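Local atomic coordinates of probable mRNA-capping enzyme (Acanthamoeba polyphaga mimivirus, PDB entry 3BGY), a protein that removes the terminal phosphate from mRNA 5'-triphosphate ends through this N-terminal triphosphatase domain, the first of three cap-forming activities in the full-length viral enzyme. Residues Thr13-Asn18 with Ser226-Val231; Asn21-Met26 with Leu36-Ser41; Tyr178-Asn183 with Ile188-Val193. All coordinates share one frame; numbering follows the deposited sequence. Where two conformers were deposited one is given.

Contact 1: residues Thr13-Asn18 with Ser226-Val231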
loop_
_atom_site.group_PDB
_atom_site.type_symbol
_atom_site.label_atom_id
_atom_site.label_comp_id
_atom_site.label_asym_id
_atom_site.label_seq_id
_atom_site.Cartn_x
_atom_site.Cartn_y
_atom_site.Cartn_z
ATOM N N THR A 13 11.542 -23.450 -8.413
ATOM C CA THR A 13 11.352 -22.168 -9.094
ATOM C C THR A 13 9.894 -21.760 -8.938
ATOM O O THR A 13 9.001 -22.605 -8.936
ATOM C CB THR A 13 11.703 -22.217 -10.620
ATOM O OG1 THR A 13 10.919 -23.219 -11.278
ATOM C CG2 THR A 13 13.182 -22.494 -10.836
ATOM N N ILE A 14 9.669 -20.461 -8.807
ATOM C CA ILE A 14 8.332 -19.892 -8.649
ATOM C C ILE A 14 7.728 -19.496 -9.981
ATOM O O ILE A 14 6.558 -19.776 -10.241
ATOM C CB ILE A 14 8.350 -18.638 -7.704
ATOM C CG1 ILE A 14 8.738 -19.066 -6.292
ATOM C CG2 ILE A 14 6.959 -17.939 -7.640
ATOM C CD1 ILE A 14 8.909 -17.910 -5.329
ATOM N N PHE A 15 8.541 -18.887 -10.837
ATOM C CA PHE A 15 8.064 -18.374 -12.117
ATOM C C PHE A 15 8.246 -19.313 -13.291
ATOM O O PHE A 15 9.280 -19.967 -13.423
ATOM C CB PHE A 15 8.772 -17.049 -12.472
ATOM C CG PHE A 15 8.735 -16.017 -11.374
ATOM C CD1 PHE A 15 7.525 -15.685 -10.741
ATOM C CD2 PHE A 15 9.920 -15.377 -10.958
ATOM C CE1 PHE A 15 7.496 -14.731 -9.698
ATOM C CE2 PHE A 15 9.895 -14.420 -9.923
ATOM C CZ PHE A 15 8.678 -14.106 -9.302
ATOM N N SER A 16 7.251 -19.310 -14.174
ATOM C CA SER A 16 7.325 -20.071 -15.422
ATOM C C SER A 16 8.237 -19.231 -16.328
ATOM O O SER A 16 8.521 -18.058 -16.020
ATOM C CB SER A 16 5.946 -20.157 -16.071
ATOM O OG SER A 16 5.488 -18.866 -16.422
ATOM N N GLU A 17 8.642 -19.773 -17.475
ATOM C CA GLU A 17 9.500 -19.024 -18.387
ATOM C C GLU A 17 8.833 -17.724 -18.863
ATOM O O GLU A 17 9.477 -16.659 -18.865
ATOM C CB GLU A 17 9.908 -19.895 -19.587
ATOM C CG GLU A 17 10.811 -19.154 -20.580
ATOM C CD GLU A 17 11.180 -19.982 -21.790
ATOM O OE1 GLU A 17 10.605 -21.074 -21.982
ATOM O OE2 GLU A 17 12.070 -19.538 -22.540
ATOM N N ASN A 18 7.533 -17.779 -19.172
ATOM C CA ASN A 18 6.857 -16.581 -19.626
ATOM C C ASN A 18 6.701 -15.548 -18.512
ATOM O O ASN A 18 6.852 -14.360 -18.773
ATOM C CB ASN A 18 5.497 -16.873 -20.243
ATOM C CG ASN A 18 4.919 -15.649 -20.942
ATOM O OD1 ASN A 18 5.592 -15.019 -21.772
ATOM N ND2 ASN A 18 3.702 -15.272 -20.574
ATOM N N SER A 226 14.435 -15.601 -4.960
ATOM C CA SER A 226 15.019 -16.107 -3.706
ATOM C C SER A 226 14.343 -15.455 -2.500
ATOM O O SER A 226 14.045 -16.120 -1.517
ATOM C CB SER A 226 16.510 -15.817 -3.634
ATOM O OG SER A 226 17.207 -16.584 -4.590
ATOM N N GLU A 227 14.058 -14.158 -2.610
ATOM C CA GLU A 227 13.394 -13.447 -1.505
ATOM C C GLU A 227 11.948 -13.920 -1.337
ATOM O O GLU A 227 11.485 -14.117 -0.211
ATOM C CB GLU A 227 13.454 -11.927 -1.703
ATOM C CG GLU A 227 14.833 -11.378 -1.401
ATOM C CD GLU A 227 14.944 -9.863 -1.471
ATOM O OE1 GLU A 227 13.905 -9.174 -1.566
ATOM O OE2 GLU A 227 16.096 -9.367 -1.441
ATOM N N LEU A 228 11.269 -14.220 -2.444
ATOM C CA LEU A 228 9.884 -14.685 -2.353
ATOM C C LEU A 228 9.837 -16.096 -1.763
ATOM O O LEU A 228 8.920 -16.414 -1.018
ATOM C CB LEU A 228 9.185 -14.650 -3.709
ATOM C CG LEU A 228 9.032 -13.273 -4.348
ATOM C CD1 LEU A 228 8.315 -13.389 -5.657
ATOM C CD2 LEU A 228 8.308 -12.341 -3.414
ATOM N N LEU A 229 10.837 -16.923 -2.101
ATOM C CA LEU A 229 10.924 -18.282 -1.551
ATOM C C LEU A 229 11.110 -18.235 -0.032
ATOM O O LEU A 229 10.498 -19.023 0.682
ATOM C CB LEU A 229 12.059 -19.075 -2.202
ATOM C CG LEU A 229 11.703 -19.697 -3.554
ATOM C CD1 LEU A 229 12.937 -20.331 -4.169
ATOM C CD2 LEU A 229 10.567 -20.721 -3.387
ATOM N N ASN A 230 11.909 -17.280 0.456
ATOM C CA ASN A 230 12.139 -17.120 1.899
ATOM C C ASN A 230 10.830 -16.795 2.630
ATOM O O ASN A 230 10.539 -17.385 3.678
ATOM C CB ASN A 230 13.167 -16.016 2.177
ATOM C CG ASN A 230 14.601 -16.436 1.875
ATOM O OD1 ASN A 230 14.907 -17.618 1.696
ATOM N ND2 ASN A 230 15.495 -15.453 1.828
ATOM N N VAL A 231 10.014 -15.916 2.035
ATOM C CA VAL A 231 8.713 -15.545 2.630
ATOM C C VAL A 231 7.747 -16.745 2.605
ATOM O O VAL A 231 7.062 -17.024 3.608
ATOM C CB VAL A 231 8.068 -14.335 1.906
ATOM C CG1 VAL A 231 6.749 -13.956 2.558
ATOM C CG2 VAL A 231 9.027 -13.157 1.903
#
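I14 reaches L228 and L229 because its CG1 stands anti to the carbonyl carbon (chi1 -65°) and the chain then runs on fully extended (chi2 175°), carrying CD1 out to the helix. That methyl settles between two successive leucines, 3.7 Å from L228 CB and 3.8 Å from L229 CG. I14 lies roughly perpendicular to L228 but runs antiparallel alongside L229, with I14 CG1 3.8 Å from L229 CD2. F15, next in the chain, turns its ring to the same helix with CG beside its own backbone N (chi1 -51°). Its far corner, CZ, meets L228 CD1 at 3.7 Å, and L228 is thus touched at CB by one residue and at a terminal methyl by the next. I137 and W140 pack beside I14, and W140 also beside L229. The arm reaches helix 221-235 from the turn into helix 17-32, where S16 is the N-cap and its backbone N is hydrogen-bonded by E19 OE1. Only carbon atoms meet across 13-18 and 226-231, so the contact itself has no directional bond; the hydrogen bonds from I14 N and F15 N to E225 OE2, just before the helix segment, probably supply that.

Contact 2: residues Asn21-Met26 with Leu36-Ser41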
loop_
_atom_site.group_PDB
_atom_site.type_symbol
_atom_site.label_atom_id
_atom_site.label_comp_id
_atom_site.label_asym_id
_atom_site.label_seq_id
_atom_site.Cartn_x
_atom_site.Cartn_y
_atom_site.Cartn_z
ATOM N N ASN A 21 10.085 -13.804 -17.978
ATOM C CA ASN A 21 10.359 -12.764 -18.983
ATOM C C ASN A 21 9.496 -11.500 -18.864
ATOM O O ASN A 21 9.984 -10.378 -19.040
ATOM C CB ASN A 21 10.263 -13.383 -20.390
ATOM C CG ASN A 21 11.387 -14.375 -20.641
ATOM O OD1 ASN A 21 12.441 -14.292 -20.005
ATOM N ND2 ASN A 21 11.192 -15.295 -21.593
ATOM N N GLU A 22 8.239 -11.689 -18.482
ATOM C CA GLU A 22 7.329 -10.562 -18.312
ATOM C C GLU A 22 7.710 -9.746 -17.071
ATOM O O GLU A 22 7.679 -8.530 -17.123
ATOM C CB GLU A 22 5.885 -11.050 -18.214
ATOM C CG GLU A 22 5.315 -11.455 -19.565
ATOM C CD GLU A 22 3.817 -11.770 -19.541
ATOM O OE1 GLU A 22 3.134 -11.443 -18.537
ATOM O OE2 GLU A 22 3.321 -12.328 -20.557
ATOM N N ILE A 23 8.125 -10.430 -16.002
ATOM C CA ILE A 23 8.539 -9.766 -14.746
ATOM C C ILE A 23 9.847 -9.004 -14.973
ATOM O O ILE A 23 10.030 -7.916 -14.433
ATOM C CB ILE A 23 8.634 -10.778 -13.582
ATOM C CG1 ILE A 23 7.229 -11.258 -13.271
ATOM C CG2 ILE A 23 9.192 -10.130 -12.276
ATOM C CD1 ILE A 23 7.145 -12.540 -12.474
ATOM N N VAL A 24 10.768 -9.566 -15.759
ATOM C CA VAL A 24 12.026 -8.840 -16.085
ATOM C C VAL A 24 11.704 -7.499 -16.775
ATOM O O VAL A 24 12.276 -6.469 -16.426
ATOM C CB VAL A 24 12.986 -9.768 -16.927
ATOM C CG1 VAL A 24 14.153 -8.985 -17.564
ATOM C CG2 VAL A 24 13.518 -10.835 -16.031
ATOM N N GLU A 25 10.736 -7.482 -17.686
ATOM C CA GLU A 25 10.334 -6.247 -18.354
ATOM C C GLU A 25 9.706 -5.273 -17.357
ATOM O O GLU A 25 10.017 -4.083 -17.398
ATOM C CB GLU A 25 9.347 -6.525 -19.502
ATOM C CG GLU A 25 9.935 -7.458 -20.559
ATOM C CD GLU A 25 9.071 -7.592 -21.799
ATOM O OE1 GLU A 25 7.898 -8.023 -21.675
ATOM O OE2 GLU A 25 9.585 -7.277 -22.896
ATOM N N MET A 26 8.893 -5.804 -16.426
ATOM C CA MET A 26 8.247 -4.974 -15.394
ATOM C C MET A 26 9.291 -4.362 -14.491
ATOM O O MET A 26 9.160 -3.208 -14.080
ATOM C CB MET A 26 7.261 -5.780 -14.548
ATOM C CG MET A 26 6.020 -6.176 -15.275
ATOM S SD MET A 26 5.057 -7.332 -14.270
ATOM C CE MET A 26 4.443 -6.224 -13.003
ATOM N N LEU A 36 6.805 4.823 -10.550
ATOM C CA LEU A 36 6.288 3.458 -10.583
ATOM C C LEU A 36 6.783 2.729 -9.332
ATOM O O LEU A 36 7.882 3.001 -8.829
ATOM C CB LEU A 36 6.737 2.732 -11.855
ATOM C CG LEU A 36 6.172 3.221 -13.191
ATOM C CD1 LEU A 36 6.894 2.529 -14.346
ATOM C CD2 LEU A 36 4.686 2.938 -13.282
ATOM N N GLU A 37 5.912 1.898 -8.765
ATOM C CA GLU A 37 6.227 1.100 -7.571
ATOM C C GLU A 37 6.090 -0.333 -7.997
ATOM O O GLU A 37 5.334 -0.608 -8.912
ATOM C CB GLU A 37 5.262 1.406 -6.440
ATOM C CG GLU A 37 5.370 2.856 -5.897
ATOM C CD GLU A 37 6.790 3.309 -5.503
ATOM O OE1 GLU A 37 7.625 2.485 -5.058
ATOM O OE2 GLU A 37 7.072 4.520 -5.645
ATOM N N PHE A 38 6.842 -1.230 -7.373
ATOM C CA PHE A 38 6.804 -2.646 -7.737
ATOM C C PHE A 38 6.524 -3.383 -6.429
ATOM O O PHE A 38 7.308 -3.321 -5.475
ATOM C CB PHE A 38 8.146 -3.044 -8.353
ATOM C CG PHE A 38 8.190 -4.453 -8.881
ATOM C CD1 PHE A 38 8.381 -5.535 -8.009
ATOM C CD2 PHE A 38 8.089 -4.696 -10.248
ATOM C CE1 PHE A 38 8.486 -6.852 -8.474
ATOM C CE2 PHE A 38 8.194 -6.033 -10.747
ATOM C CZ PHE A 38 8.393 -7.101 -9.850
ATOM N N GLU A 39 5.497 -4.230 -6.470
ATOM C CA GLU A 39 5.035 -4.917 -5.278
ATOM C C GLU A 39 4.632 -6.357 -5.551
ATOM O O GLU A 39 4.031 -6.626 -6.596
ATOM C CB GLU A 39 3.792 -4.116 -4.805
ATOM C CG GLU A 39 2.846 -4.720 -3.793
ATOM C CD GLU A 39 1.652 -3.811 -3.492
ATOM O OE1 GLU A 39 1.860 -2.699 -2.967
ATOM O OE2 GLU A 39 0.507 -4.222 -3.768
ATOM N N VAL A 40 5.002 -7.258 -4.645
ATOM C CA VAL A 40 4.534 -8.650 -4.757
ATOM C C VAL A 40 3.565 -8.797 -3.585
ATOM O O VAL A 40 3.961 -8.671 -2.438
ATOM C CB VAL A 40 5.648 -9.684 -4.670
ATOM C CG1 VAL A 40 5.054 -11.095 -4.890
ATOM C CG2 VAL A 40 6.691 -9.421 -5.745
ATOM N N SER A 41 2.299 -9.072 -3.895
ATOM C CA SER A 41 1.255 -9.199 -2.878
ATOM C C SER A 41 0.977 -10.677 -2.601
ATOM O O SER A 41 0.709 -11.443 -3.529
ATOM C CB SER A 41 -0.026 -8.476 -3.353
ATOM O OG SER A 41 -1.121 -8.716 -2.476
#
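F38 points the rim of its ring at helix 17-32 and is met there by I23 and M26, one helical turn apart. Both partners lie near the ring plane at its edge. I23 brings the CG2 branch, which sits 4.0 Å from F38 CZ, the isoleucine standing nearly square to the phenylalanine side chain. M26 uses the root of its side chain, with CB 3.9 Å from F38 CE2, so the two helix residues address adjacent carbons of one ring edge. On the strand side, F38 CB points toward the helix and CG, anti to the backbone N (chi1 -175°), carries the ring on in that direction; the nearest CA atoms, those of M26 and F38, are still 8.1 Å apart. All three side chains are buried and the contact is wholly apolar. Around it, F38 also packs on L224 of helix 221-235 and on I144 and L215 of the two strands flanking 36-42. I23 touches I221 of helix 221-235 and I135 of strand 122-136, and M26 touches S146 of strand 142-152 and K133 of strand 122-136. Helix 17-32 is thereby laid against the outer surface of the barrel, beside helix 221-235.

Contact 3: residues Tyr178-Asn183 with Ile188-Val193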
loop_
_atom_site.group_PDB
_atom_site.type_symbol
_atom_site.label_atom_id
_atom_site.label_comp_id
_atom_site.label_asym_id
_atom_site.label_seq_id
_atom_site.Cartn_x
_atom_site.Cartn_y
_atom_site.Cartn_z
ATOM N N TYR A 178 3.448 -2.864 9.901
ATOM C CA TYR A 178 4.791 -3.146 10.385
ATOM C C TYR A 178 5.596 -3.252 9.091
ATOM O O TYR A 178 5.211 -3.998 8.183
ATOM C CB TYR A 178 4.866 -4.463 11.152
ATOM C CG TYR A 178 4.022 -4.507 12.388
ATOM C CD1 TYR A 178 2.660 -4.846 12.303
ATOM C CD2 TYR A 178 4.558 -4.175 13.643
ATOM C CE1 TYR A 178 1.824 -4.849 13.454
ATOM C CE2 TYR A 178 3.736 -4.167 14.809
ATOM C CZ TYR A 178 2.372 -4.504 14.702
ATOM O OH TYR A 178 1.556 -4.471 15.816
ATOM N N SER A 179 6.671 -2.467 8.986
ATOM C CA SER A 179 7.533 -2.467 7.799
ATOM C C SER A 179 8.928 -2.885 8.185
ATOM O O SER A 179 9.520 -2.355 9.132
ATOM C CB SER A 179 7.569 -1.083 7.139
ATOM O OG SER A 179 6.276 -0.705 6.679
ATOM N N PHE A 180 9.449 -3.880 7.473
ATOM C CA PHE A 180 10.776 -4.382 7.782
ATOM C C PHE A 180 11.692 -4.171 6.597
ATOM O O PHE A 180 11.490 -4.758 5.545
ATOM C CB PHE A 180 10.685 -5.872 8.130
ATOM C CG PHE A 180 9.728 -6.155 9.245
ATOM C CD1 PHE A 180 10.141 -6.051 10.579
ATOM C CD2 PHE A 180 8.387 -6.507 8.971
ATOM C CE1 PHE A 180 9.254 -6.287 11.642
ATOM C CE2 PHE A 180 7.481 -6.755 10.034
ATOM C CZ PHE A 180 7.916 -6.646 11.385
ATOM N N THR A 181 12.702 -3.316 6.753
ATOM C CA THR A 181 13.630 -3.056 5.659
ATOM C C THR A 181 14.679 -4.166 5.709
ATOM O O THR A 181 15.594 -4.130 6.515
ATOM C CB THR A 181 14.235 -1.619 5.776
ATOM O OG1 THR A 181 13.176 -0.660 5.651
ATOM C CG2 THR A 181 15.229 -1.368 4.626
ATOM N N ILE A 182 14.481 -5.188 4.887
ATOM C CA ILE A 182 15.372 -6.344 4.915
ATOM C C ILE A 182 16.776 -6.148 4.342
ATOM O O ILE A 182 17.716 -6.830 4.751
ATOM C CB ILE A 182 14.656 -7.613 4.388
ATOM C CG1 ILE A 182 14.083 -7.374 2.997
ATOM C CG2 ILE A 182 13.510 -8.028 5.366
ATOM C CD1 ILE A 182 13.581 -8.664 2.312
ATOM N N ASN A 183 16.896 -5.221 3.402
ATOM C CA ASN A 183 18.162 -4.830 2.777
ATOM C C ASN A 183 17.909 -3.496 2.107
ATOM O O ASN A 183 16.785 -2.984 2.141
ATOM C CB ASN A 183 18.725 -5.898 1.794
ATOM C CG ASN A 183 17.725 -6.324 0.719
ATOM O OD1 ASN A 183 17.151 -5.489 0.014
ATOM N ND2 ASN A 183 17.550 -7.631 0.560
ATOM N N ILE A 188 9.557 -5.560 3.620
ATOM C CA ILE A 188 8.390 -6.414 3.849
ATOM C C ILE A 188 7.372 -5.562 4.618
ATOM O O ILE A 188 7.726 -5.004 5.643
ATOM C CB ILE A 188 8.759 -7.656 4.713
ATOM C CG1 ILE A 188 9.609 -8.656 3.898
ATOM C CG2 ILE A 188 7.467 -8.377 5.245
ATOM C CD1 ILE A 188 8.825 -9.509 2.877
ATOM N N ASP A 189 6.151 -5.428 4.093
ATOM C CA ASP A 189 5.082 -4.681 4.779
ATOM C C ASP A 189 4.005 -5.677 5.160
ATOM O O ASP A 189 3.558 -6.444 4.316
ATOM C CB ASP A 189 4.415 -3.651 3.872
ATOM C CG ASP A 189 5.315 -2.483 3.529
ATOM O OD1 ASP A 189 6.322 -2.252 4.240
ATOM O OD2 ASP A 189 4.972 -1.785 2.553
ATOM N N ILE A 190 3.619 -5.696 6.427
ATOM C CA ILE A 190 2.549 -6.592 6.882
ATOM C C ILE A 190 1.569 -5.679 7.583
ATOM O O ILE A 190 1.934 -4.970 8.532
ATOM C CB ILE A 190 3.074 -7.781 7.762
ATOM C CG1 ILE A 190 1.939 -8.700 8.206
ATOM C CG2 ILE A 190 3.775 -7.309 8.986
ATOM C CD1 ILE A 190 1.446 -9.665 7.215
ATOM N N THR A 191 0.301 -5.795 7.204
ATOM C CA THR A 191 -0.691 -4.843 7.702
ATOM C C THR A 191 -2.004 -5.444 8.162
ATOM O O THR A 191 -2.523 -6.363 7.538
ATOM C CB THR A 191 -1.015 -3.829 6.564
ATOM O OG1 THR A 191 0.190 -3.304 5.994
ATOM C CG2 THR A 191 -1.805 -2.635 7.083
ATOM N N ASP A 192 -2.501 -4.931 9.293
ATOM C CA ASP A 192 -3.809 -5.308 9.847
ATOM C C ASP A 192 -4.673 -4.157 9.286
ATOM O O ASP A 192 -4.456 -2.982 9.628
ATOM C CB ASP A 192 -3.718 -5.272 11.380
ATOM C CG ASP A 192 -5.082 -5.341 12.076
ATOM O OD1 ASP A 192 -6.101 -4.885 11.521
ATOM O OD2 ASP A 192 -5.121 -5.817 13.226
ATOM N N VAL A 193 -5.625 -4.474 8.405
ATOM C CA VAL A 193 -6.419 -3.421 7.755
ATOM C C VAL A 193 -7.908 -3.522 8.071
ATOM O O VAL A 193 -8.509 -4.594 7.926
ATOM C CB VAL A 193 -6.297 -3.514 6.177
ATOM C CG1 VAL A 193 -7.062 -2.377 5.467
ATOM C CG2 VAL A 193 -4.874 -3.566 5.704
#
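Segments 178-183 and 188-193 of the hairpin run antiparallel, their axes 4.7 Å apart at closest approach and their directions 168° apart, with Y178-I190 and F180-I188 as hydrogen-bonded pairs either side of the non-hydrogen-bonded pair S179-D189. Each hydrogen-bonded pair is closed by two N-H...O bonds; that from I190 N to Y178 O is 2.9 Å and nearly straight (170°). On one face, I190 CG2 is the shared apolar point. It lies between the backbone N and the carbonyl carbon of its residue, since CG1 takes the anti place (chi1 -179°), and this turns it towards the partner strand. There it meets Y178 CB at 3.7 Å and, at the ring edge and in its plane, F180 CE2 at 3.9 Å. The Y178 ring in turn presents an edge to I190 O, with CD1 3.8 Å from it. Further along, I182 CG2 and I188 CG1 touch at 4.2 Å. The opposite face is polar: S179 OG donates to D189 OD1 at 2.9 Å, arriving from above the carboxylate plane. The other oxygen, D189 OD2, forms a salt bridge with R187. Helix 47-60 covers the apolar face through F50, T54, Y57 and I58, while D189 lies beside E212 and E214 of strand 208-215. This is a beta hairpin within a closed antiparallel barrel, its apolar face under helix 47-60 and its S179-D189 face on the other side, consistent with the barrel of the tunnel-type RNA triphosphatases.

In the fold
Contacts 1 and 2 share helix 17-32 and lie 13 Å apart between centres; they merge into one apolar layer, F15 CE1 touching I23 CD1 at 3.6 Å and L228 CD2 touching V40 CG1 at 3.8 Å. Contact 3 belongs to the same barrel sheet as strand 36-42, yet its nearest atoms stay about 6 Å from contact 2. The C-terminal helix bridges to it instead: E227 OE2 probably hydrogen-bonds N183 ND2 (3.0 Å). Contact 1 ties the N-terminal arm to helix 221-235, contact 2 sets helix 17-32 on strand 36-42, and contact 3 is part of the wall. An acetate ion, probably from crystallisation, lies about 4 Å from the Y178 side chain, which is on the helix 47-60 face, not that of S179 and D189.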